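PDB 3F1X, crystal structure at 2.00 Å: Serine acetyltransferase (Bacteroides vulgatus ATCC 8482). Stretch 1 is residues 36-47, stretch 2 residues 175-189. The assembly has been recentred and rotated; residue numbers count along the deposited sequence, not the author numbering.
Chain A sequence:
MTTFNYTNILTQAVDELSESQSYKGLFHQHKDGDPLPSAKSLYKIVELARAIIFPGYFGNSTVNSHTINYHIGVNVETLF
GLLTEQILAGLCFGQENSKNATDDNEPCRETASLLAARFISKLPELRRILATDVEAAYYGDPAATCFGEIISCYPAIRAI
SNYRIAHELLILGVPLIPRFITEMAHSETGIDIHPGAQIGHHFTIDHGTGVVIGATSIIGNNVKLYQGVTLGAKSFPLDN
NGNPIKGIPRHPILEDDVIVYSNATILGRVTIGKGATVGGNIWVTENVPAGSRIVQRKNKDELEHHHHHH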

# COMPACT_ATOMS: atom_id res chain seq x y z
N LEU A 36 19.82 -8.22 -7.47
CA LEU A 36 20.45 -8.18 -6.16
C LEU A 36 19.47 -8.73 -5.12
O LEU A 36 18.26 -8.67 -5.31
CB LEU A 36 20.83 -6.74 -5.79
CG LEU A 36 21.94 -6.07 -6.62
CD1 LEU A 36 21.87 -4.57 -6.43
CD2 LEU A 36 23.29 -6.62 -6.20
N PRO A 37 19.99 -9.27 -4.02
CA PRO A 37 19.11 -9.81 -2.98
C PRO A 37 18.13 -8.75 -2.51
O PRO A 37 18.49 -7.59 -2.32
CB PRO A 37 20.09 -10.24 -1.90
CG PRO A 37 21.25 -10.72 -2.71
CD PRO A 37 21.40 -9.60 -3.72
N SER A 38 16.87 -9.15 -2.33
CA SER A 38 15.82 -8.25 -1.90
C SER A 38 15.33 -8.61 -0.52
O SER A 38 14.75 -9.68 -0.32
CB SER A 38 14.66 -8.30 -2.90
OG SER A 38 13.50 -7.64 -2.40
N ALA A 39 15.57 -7.74 0.45
CA ALA A 39 15.10 -7.99 1.80
C ALA A 39 13.58 -8.16 1.78
O ALA A 39 13.03 -8.95 2.53
CB ALA A 39 15.50 -6.84 2.71
N LYS A 40 12.91 -7.42 0.89
CA LYS A 40 11.46 -7.51 0.79
C LYS A 40 11.00 -8.89 0.35
O LYS A 40 10.11 -9.48 0.97
CB LYS A 40 10.93 -6.44 -0.16
CG LYS A 40 11.02 -5.03 0.42
CD LYS A 40 10.49 -3.98 -0.54
CE LYS A 40 10.53 -2.60 0.11
NZ LYS A 40 10.06 -1.52 -0.80
N SER A 41 11.59 -9.40 -0.72
CA SER A 41 11.24 -10.72 -1.23
C SER A 41 11.60 -11.77 -0.19
O SER A 41 10.85 -12.72 0.02
CB SER A 41 11.99 -11.02 -2.53
OG SER A 41 11.61 -10.09 -3.53
N LEU A 42 12.76 -11.60 0.45
CA LEU A 42 13.20 -12.55 1.46
C LEU A 42 12.24 -12.59 2.65
O LEU A 42 12.00 -13.65 3.22
CB LEU A 42 14.63 -12.20 1.93
CG LEU A 42 15.70 -12.52 0.87
CD1 LEU A 42 17.08 -12.09 1.34
CD2 LEU A 42 15.69 -14.01 0.57
N TYR A 43 11.67 -11.44 3.00
CA TYR A 43 10.71 -11.42 4.10
C TYR A 43 9.50 -12.27 3.70
O TYR A 43 9.04 -13.11 4.48
CB TYR A 43 10.27 -9.99 4.39
CG TYR A 43 9.11 -9.90 5.34
CD1 TYR A 43 9.30 -10.07 6.71
CD2 TYR A 43 7.82 -9.69 4.88
CE1 TYR A 43 8.21 -10.04 7.60
CE2 TYR A 43 6.73 -9.66 5.75
CZ TYR A 43 6.93 -9.83 7.11
OH TYR A 43 5.86 -9.81 7.98
N LYS A 44 9.00 -12.06 2.49
CA LYS A 44 7.86 -12.82 1.99
C LYS A 44 8.17 -14.30 1.97
O LYS A 44 7.33 -15.13 2.29
CB LYS A 44 7.47 -12.37 0.58
CG LYS A 44 6.76 -11.03 0.52
CD LYS A 44 6.59 -10.58 -0.93
CE LYS A 44 5.97 -9.19 -0.99
NZ LYS A 44 5.99 -8.63 -2.37
N ILE A 45 9.39 -14.63 1.58
CA ILE A 45 9.81 -16.02 1.51
C ILE A 45 9.74 -16.71 2.86
O ILE A 45 9.17 -17.80 2.98
CB ILE A 45 11.24 -16.14 0.93
CG1 ILE A 45 11.18 -15.86 -0.58
CG2 ILE A 45 11.83 -17.52 1.21
CD1 ILE A 45 12.52 -15.73 -1.24
N VAL A 46 10.33 -16.09 3.88
CA VAL A 46 10.30 -16.67 5.22
C VAL A 46 8.87 -16.77 5.76
O VAL A 46 8.53 -17.75 6.42
CB VAL A 46 11.17 -15.85 6.21
CG1 VAL A 46 11.05 -16.44 7.60
CG2 VAL A 46 12.62 -15.88 5.78
N GLU A 47 8.03 -15.79 5.46
CA GLU A 47 6.65 -15.83 5.95
C GLU A 47 5.85 -16.98 5.30
O GLU A 47 5.02 -17.61 5.95
CB GLU A 47 5.95 -14.49 5.70
CG GLU A 47 6.50 -13.35 6.57
CD GLU A 47 6.25 -13.59 8.05
OE1 GLU A 47 5.06 -13.63 8.44
OE2 GLU A 47 7.22 -13.73 8.82
N PRO A 175 24.71 -19.33 -1.63
CA PRO A 175 25.49 -18.31 -0.92
C PRO A 175 24.71 -17.04 -0.58
O PRO A 175 23.68 -16.74 -1.19
CB PRO A 175 26.63 -18.04 -1.89
CG PRO A 175 25.97 -18.14 -3.21
CD PRO A 175 25.03 -19.34 -3.07
N LEU A 176 25.21 -16.31 0.42
CA LEU A 176 24.62 -15.04 0.86
C LEU A 176 23.21 -15.10 1.46
O LEU A 176 22.98 -14.63 2.57
CB LEU A 176 24.63 -14.06 -0.31
CG LEU A 176 24.34 -12.59 0.00
CD1 LEU A 176 25.54 -11.98 0.74
CD2 LEU A 176 24.08 -11.83 -1.30
N ILE A 177 22.27 -15.66 0.72
CA ILE A 177 20.90 -15.74 1.20
C ILE A 177 20.73 -16.28 2.62
O ILE A 177 19.91 -15.76 3.38
CB ILE A 177 20.04 -16.57 0.23
CG1 ILE A 177 20.04 -15.91 -1.15
CG2 ILE A 177 18.62 -16.67 0.73
CD1 ILE A 177 19.62 -14.44 -1.13
N PRO A 178 21.49 -17.32 3.02
CA PRO A 178 21.32 -17.84 4.39
C PRO A 178 21.59 -16.81 5.49
O PRO A 178 20.83 -16.70 6.45
CB PRO A 178 22.31 -19.01 4.45
CG PRO A 178 22.35 -19.48 3.00
CD PRO A 178 22.42 -18.16 2.25
N ARG A 179 22.68 -16.06 5.35
CA ARG A 179 23.05 -15.05 6.33
C ARG A 179 22.01 -13.94 6.34
O ARG A 179 21.67 -13.38 7.38
CB ARG A 179 24.44 -14.48 6.00
CG ARG A 179 25.02 -13.56 7.05
CD ARG A 179 25.12 -14.24 8.41
NE ARG A 179 25.65 -13.33 9.44
CZ ARG A 179 26.93 -13.02 9.58
NH1 ARG A 179 27.85 -13.54 8.78
NH2 ARG A 179 27.30 -12.17 10.54
N PHE A 180 21.49 -13.62 5.16
CA PHE A 180 20.46 -12.61 5.01
C PHE A 180 19.27 -13.01 5.86
O PHE A 180 18.73 -12.20 6.62
CB PHE A 180 20.01 -12.56 3.56
CG PHE A 180 20.25 -11.25 2.91
CD1 PHE A 180 19.34 -10.20 3.06
CD2 PHE A 180 21.38 -11.04 2.12
CE1 PHE A 180 19.55 -8.98 2.45
CE2 PHE A 180 21.60 -9.82 1.50
CZ PHE A 180 20.68 -8.78 1.66
N ILE A 181 18.87 -14.26 5.74
CA ILE A 181 17.74 -14.78 6.48
C ILE A 181 17.95 -14.79 8.00
O ILE A 181 17.03 -14.43 8.74
CB ILE A 181 17.35 -16.18 5.96
CG1 ILE A 181 16.76 -16.03 4.55
CG2 ILE A 181 16.38 -16.87 6.94
CD1 ILE A 181 16.29 -17.32 3.89
N THR A 182 19.13 -15.17 8.48
CA THR A 182 19.33 -15.18 9.93
C THR A 182 19.44 -13.77 10.50
O THR A 182 18.96 -13.51 11.60
CB THR A 182 20.59 -16.00 10.38
OG1 THR A 182 21.76 -15.53 9.71
CG2 THR A 182 20.37 -17.48 10.09
N GLU A 183 20.05 -12.85 9.75
CA GLU A 183 20.15 -11.48 10.23
C GLU A 183 18.76 -10.86 10.29
O GLU A 183 18.51 -9.94 11.08
CB GLU A 183 21.06 -10.65 9.32
CG GLU A 183 22.53 -11.04 9.43
CD GLU A 183 23.10 -10.77 10.82
OE1 GLU A 183 24.22 -11.24 11.10
OE2 GLU A 183 22.44 -10.08 11.62
N MSE A 184 17.86 -11.38 9.46
CA MSE A 184 16.48 -10.90 9.45
C MSE A 184 15.83 -11.24 10.79
O MSE A 184 15.12 -10.42 11.38
CB MSE A 184 15.71 -11.56 8.31
CG MSE A 184 15.05 -10.58 7.35
SE MSE A 184 14.11 -11.51 5.93
CE MSE A 184 12.58 -12.11 6.95
N ALA A 185 16.07 -12.46 11.26
CA ALA A 185 15.54 -12.91 12.54
C ALA A 185 16.24 -12.12 13.64
O ALA A 185 15.63 -11.75 14.64
CB ALA A 185 15.80 -14.41 12.73
N HIS A 186 17.53 -11.88 13.44
CA HIS A 186 18.36 -11.14 14.39
C HIS A 186 17.71 -9.77 14.66
O HIS A 186 17.56 -9.35 15.81
CB HIS A 186 19.76 -10.97 13.77
CG HIS A 186 20.76 -10.31 14.67
ND1 HIS A 186 20.51 -10.06 16.01
CD2 HIS A 186 22.02 -9.87 14.43
CE1 HIS A 186 21.58 -9.50 16.55
NE2 HIS A 186 22.51 -9.38 15.62
N SER A 187 17.30 -9.11 13.59
CA SER A 187 16.67 -7.80 13.68
C SER A 187 15.30 -7.87 14.36
O SER A 187 15.01 -7.06 15.23
CB SER A 187 16.50 -7.20 12.27
OG SER A 187 15.78 -5.98 12.33
N GLU A 188 14.48 -8.84 13.96
CA GLU A 188 13.14 -9.00 14.51
C GLU A 188 13.04 -9.60 15.91
O GLU A 188 12.04 -9.37 16.61
CB GLU A 188 12.27 -9.84 13.57
CG GLU A 188 12.12 -9.29 12.15
CD GLU A 188 11.06 -10.04 11.34
OE1 GLU A 188 9.88 -10.00 11.73
OE2 GLU A 188 11.42 -10.67 10.31
N THR A 189 14.05 -10.34 16.34
CA THR A 189 13.99 -10.99 17.66
C THR A 189 15.14 -10.73 18.62
O THR A 189 15.04 -11.03 19.80
CB THR A 189 13.89 -12.52 17.51
OG1 THR A 189 15.12 -13.02 16.97
CG2 THR A 189 12.74 -12.90 16.58

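Helix 39-47 crosses helix 177-189 at a steep angle, -78°, with the axes 10.6 Å apart at closest approach. No hydrogen bond joins the two stretches; the 537 Å² buried between them is formed mainly through apolar side chains, and Met-184, Leu-42 and Pro-37 contribute the most.

Met-184, modelled as selenomethionine, is the knob of the packing. Its CA-to-CB bond points toward the first stretch, and its side chain enters a hole formed by Ala-39, Leu-42, Tyr-43 and Val-46, four residues spread over two turns of helix 39-47. Met-184 SE lies 4.1 Å from Leu-42 CB, and Met-184 CE lies 3.5 Å from Tyr-43 CA and 3.9 Å from Val-46 CG2. A long, unbranched side chain suits this place, since it can bring its end down to the backbone of the opposing helix. Ala-39 O lies 4.4 Å from Met-184 SE.

Leu-42 projects the other way across the interface. Leu-42 CD1 is 3.4 Å from Phe-180 CD1, and Leu-42 CD2 is 4.0 Å from Ile-177 CG2; the branched end of this buried residue offers apolar surface to both neighbours. Further along the helix, Val-46 CG2 also meets Ile-181 CG2 at 4.1 Å, extending the buried aliphatic layer.

Pro-37 precedes the helix and packs with its ring against the start of the second stretch. Pro-37 CG is 3.4 Å from Leu-176 CD2, and Pro-37 CB is 3.7 Å from Phe-180 CE2, contacts that suit a compact apolar ring, so the Phe-180 ring touches both Pro-37 and Leu-42. Between these two residues, the CA-to-CB bond of Ser-38 points away from the second stretch, and Ser-38 OG caps the helix, accepting from Ser-41 N at 3.1 Å.

At the exposed margin, Glu-188 OE2 lies near the plane of the Tyr-43 ring, 4.2 Å from Tyr-43 CD1 at its edge.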